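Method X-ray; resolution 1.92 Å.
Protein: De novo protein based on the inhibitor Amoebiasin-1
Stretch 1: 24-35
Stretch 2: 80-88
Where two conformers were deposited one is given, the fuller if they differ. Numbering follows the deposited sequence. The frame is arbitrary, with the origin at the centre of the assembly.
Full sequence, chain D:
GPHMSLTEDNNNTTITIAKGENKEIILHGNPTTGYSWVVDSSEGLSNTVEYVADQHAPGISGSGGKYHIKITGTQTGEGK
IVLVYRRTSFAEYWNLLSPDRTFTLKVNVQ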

# COMPACT_ATOMS: atom_id res chain seq x y z
N GLU D 24 -19.34 2.44 -20.98
CA GLU D 24 -19.38 1.49 -19.88
C GLU D 24 -18.41 0.33 -20.04
O GLU D 24 -18.36 -0.33 -21.08
CB GLU D 24 -20.80 0.95 -19.72
CG GLU D 24 -21.00 0.07 -18.51
CD GLU D 24 -22.47 -0.16 -18.21
OE1 GLU D 24 -23.20 -0.62 -19.12
OE2 GLU D 24 -22.90 0.12 -17.07
N ILE D 25 -17.63 0.09 -18.98
CA ILE D 25 -16.78 -1.08 -18.88
C ILE D 25 -17.43 -2.06 -17.90
O ILE D 25 -17.88 -1.65 -16.83
CB ILE D 25 -15.37 -0.72 -18.38
CG1 ILE D 25 -14.77 0.41 -19.22
CG2 ILE D 25 -14.47 -1.94 -18.37
CD1 ILE D 25 -13.51 1.00 -18.60
N ILE D 26 -17.52 -3.33 -18.28
CA ILE D 26 -18.11 -4.32 -17.40
C ILE D 26 -17.13 -5.46 -17.19
O ILE D 26 -16.67 -6.08 -18.15
CB ILE D 26 -19.44 -4.86 -17.96
CG1 ILE D 26 -20.40 -3.71 -18.28
CG2 ILE D 26 -20.06 -5.82 -16.96
CD1 ILE D 26 -21.72 -4.14 -18.89
N LEU D 27 -16.80 -5.73 -15.93
CA LEU D 27 -15.83 -6.77 -15.61
C LEU D 27 -16.37 -7.69 -14.54
O LEU D 27 -16.96 -7.22 -13.56
CB LEU D 27 -14.51 -6.15 -15.15
CG LEU D 27 -13.86 -5.13 -16.08
CD1 LEU D 27 -12.79 -4.37 -15.34
CD2 LEU D 27 -13.28 -5.82 -17.29
N HIS D 28 -16.21 -8.99 -14.70
CA HIS D 28 -16.69 -9.91 -13.68
C HIS D 28 -15.78 -9.82 -12.46
O HIS D 28 -14.58 -9.61 -12.58
CB HIS D 28 -16.75 -11.35 -14.18
CG HIS D 28 -17.44 -12.29 -13.23
ND1 HIS D 28 -18.80 -12.51 -13.25
CD2 HIS D 28 -16.95 -13.04 -12.21
CE1 HIS D 28 -19.12 -13.37 -12.29
NE2 HIS D 28 -18.01 -13.70 -11.65
N GLY D 29 -16.39 -9.97 -11.29
CA GLY D 29 -15.71 -9.88 -10.02
C GLY D 29 -16.48 -10.67 -8.98
O GLY D 29 -17.67 -10.97 -9.17
N ASN D 30 -15.80 -11.05 -7.91
CA ASN D 30 -16.43 -11.75 -6.81
C ASN D 30 -16.01 -11.18 -5.46
O ASN D 30 -15.08 -11.68 -4.83
CB ASN D 30 -16.11 -13.24 -6.84
CG ASN D 30 -17.03 -14.04 -5.95
OD1 ASN D 30 -17.81 -13.46 -5.17
ND2 ASN D 30 -16.96 -15.36 -6.04
N PRO D 31 -16.70 -10.12 -5.02
CA PRO D 31 -16.34 -9.41 -3.79
C PRO D 31 -16.51 -10.21 -2.49
O PRO D 31 -16.09 -9.72 -1.44
CB PRO D 31 -17.27 -8.20 -3.80
CG PRO D 31 -18.42 -8.60 -4.67
CD PRO D 31 -17.81 -9.47 -5.73
N THR D 32 -17.09 -11.41 -2.54
CA THR D 32 -17.16 -12.24 -1.34
C THR D 32 -15.77 -12.73 -0.94
O THR D 32 -15.59 -13.20 0.18
CB THR D 32 -18.08 -13.45 -1.52
OG1 THR D 32 -17.62 -14.25 -2.61
CG2 THR D 32 -19.51 -13.00 -1.78
N THR D 33 -14.80 -12.62 -1.85
CA THR D 33 -13.41 -12.98 -1.56
C THR D 33 -12.68 -11.82 -0.90
O THR D 33 -11.58 -11.99 -0.38
CB THR D 33 -12.63 -13.37 -2.84
OG1 THR D 33 -12.59 -12.24 -3.72
CG2 THR D 33 -13.30 -14.54 -3.54
N GLY D 34 -13.30 -10.65 -0.95
CA GLY D 34 -12.66 -9.44 -0.47
C GLY D 34 -12.00 -8.62 -1.58
O GLY D 34 -11.66 -7.45 -1.36
N TYR D 35 -11.83 -9.21 -2.76
CA TYR D 35 -11.33 -8.45 -3.91
C TYR D 35 -12.42 -7.60 -4.53
O TYR D 35 -13.60 -7.96 -4.47
CB TYR D 35 -10.74 -9.39 -4.97
CG TYR D 35 -9.38 -9.94 -4.62
CD1 TYR D 35 -9.25 -11.04 -3.78
CD2 TYR D 35 -8.22 -9.37 -5.14
CE1 TYR D 35 -7.99 -11.55 -3.46
CE2 TYR D 35 -6.96 -9.88 -4.83
CZ TYR D 35 -6.86 -10.97 -3.98
OH TYR D 35 -5.63 -11.49 -3.66
N LYS D 80 -6.78 8.02 -20.30
CA LYS D 80 -6.45 6.65 -19.94
C LYS D 80 -7.16 6.27 -18.65
O LYS D 80 -7.40 7.12 -17.81
CB LYS D 80 -4.93 6.51 -19.78
CG LYS D 80 -4.44 5.10 -19.49
CD LYS D 80 -2.92 5.07 -19.36
N ILE D 81 -7.51 5.00 -18.52
CA ILE D 81 -7.98 4.51 -17.23
C ILE D 81 -7.34 3.15 -16.94
O ILE D 81 -7.22 2.29 -17.82
CB ILE D 81 -9.53 4.43 -17.16
CG1 ILE D 81 -9.98 4.13 -15.73
CG2 ILE D 81 -10.09 3.42 -18.14
CD1 ILE D 81 -11.45 4.39 -15.48
N VAL D 82 -6.88 3.00 -15.70
CA VAL D 82 -6.30 1.75 -15.25
C VAL D 82 -7.09 1.27 -14.05
O VAL D 82 -7.22 1.99 -13.06
CB VAL D 82 -4.81 1.88 -14.87
CG1 VAL D 82 -4.26 0.53 -14.43
CG2 VAL D 82 -4.00 2.44 -16.04
N LEU D 83 -7.63 0.06 -14.15
CA LEU D 83 -8.38 -0.55 -13.08
C LEU D 83 -7.60 -1.73 -12.55
O LEU D 83 -6.92 -2.43 -13.30
CB LEU D 83 -9.76 -1.01 -13.56
CG LEU D 83 -10.61 -0.01 -14.35
CD1 LEU D 83 -11.88 -0.67 -14.84
CD2 LEU D 83 -10.93 1.19 -13.48
N VAL D 84 -7.69 -1.97 -11.25
CA VAL D 84 -7.00 -3.09 -10.65
C VAL D 84 -7.95 -3.91 -9.77
O VAL D 84 -8.79 -3.36 -9.05
CB VAL D 84 -5.77 -2.59 -9.85
CG1 VAL D 84 -6.17 -1.58 -8.80
CG2 VAL D 84 -5.04 -3.75 -9.23
N TYR D 85 -7.84 -5.23 -9.87
CA TYR D 85 -8.64 -6.14 -9.06
C TYR D 85 -7.83 -6.49 -7.82
O TYR D 85 -6.96 -7.37 -7.87
CB TYR D 85 -9.00 -7.39 -9.87
CG TYR D 85 -10.03 -8.32 -9.24
CD1 TYR D 85 -11.35 -7.91 -9.09
CD2 TYR D 85 -9.68 -9.60 -8.84
CE1 TYR D 85 -12.30 -8.76 -8.54
CE2 TYR D 85 -10.62 -10.46 -8.29
CZ TYR D 85 -11.93 -10.03 -8.14
OH TYR D 85 -12.86 -10.89 -7.60
N ARG D 86 -8.10 -5.80 -6.72
CA ARG D 86 -7.24 -5.93 -5.54
C ARG D 86 -8.02 -6.10 -4.24
O ARG D 86 -9.23 -5.88 -4.18
CB ARG D 86 -6.31 -4.71 -5.43
CG ARG D 86 -7.02 -3.42 -5.07
CD ARG D 86 -6.03 -2.34 -4.64
N ARG D 87 -7.29 -6.50 -3.20
CA ARG D 87 -7.83 -6.64 -1.85
C ARG D 87 -6.88 -5.95 -0.89
O ARG D 87 -5.70 -6.31 -0.83
CB ARG D 87 -8.00 -8.11 -1.48
CG ARG D 87 -8.46 -8.35 -0.04
CD ARG D 87 -8.78 -9.82 0.16
NE ARG D 87 -7.58 -10.64 0.26
CZ ARG D 87 -7.57 -11.97 0.15
NH1 ARG D 87 -8.70 -12.62 -0.07
NH2 ARG D 87 -6.43 -12.63 0.26
N THR D 88 -7.37 -4.94 -0.17
CA THR D 88 -6.51 -4.20 0.73
C THR D 88 -5.93 -5.16 1.78
O THR D 88 -6.64 -5.99 2.33
CB THR D 88 -7.27 -3.05 1.40
OG1 THR D 88 -7.81 -2.21 0.38
CG2 THR D 88 -6.35 -2.22 2.25
O HOH W 1 -10.45 -4.54 -0.08

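A column of side chains gives this contact its character: the CB of Tyr 35 sits over one face of the Tyr 85 ring, 3.7 Å from its centroid, while the CB of Arg 87 lies over a face of the Tyr 35 ring, 3.7 Å from that centroid. The two tyrosine rings are near parallel, at 19°, but slid apart with centroids 5.4 Å distant, so aliphatic carbon, rather than the neighbouring ring, covers one face of each.

The principle is that long amphipathic side chains can pack with their middles and bond with their ends. Tyr 85, with chi1 t, carries its hydroxyl to the end of the first strand, where Asn 30 N donates to Tyr 85 OH at 3.0 Å. Arg 87 extends past Tyr 35, and its NH1 donates to Thr 33 O at 3.0 Å. That carbonyl belongs to a short 3-10 turn, braced by Thr 33 OG1 donating to Asn 30 O at 2.8 Å. Gly 34 follows; its positive phi suits glycine, and a CB there would clash with Arg 87 CD.

Between the strands, the contact is purely apolar. They run nearly parallel, their axes 10.0 Å apart, and buried branched side chains span the gap: Leu 27 CD1 meets Leu 83 CD1 at 3.8 Å, and Ile 25 CD1 reaches Ile 81 CG2 at 4.2 Å.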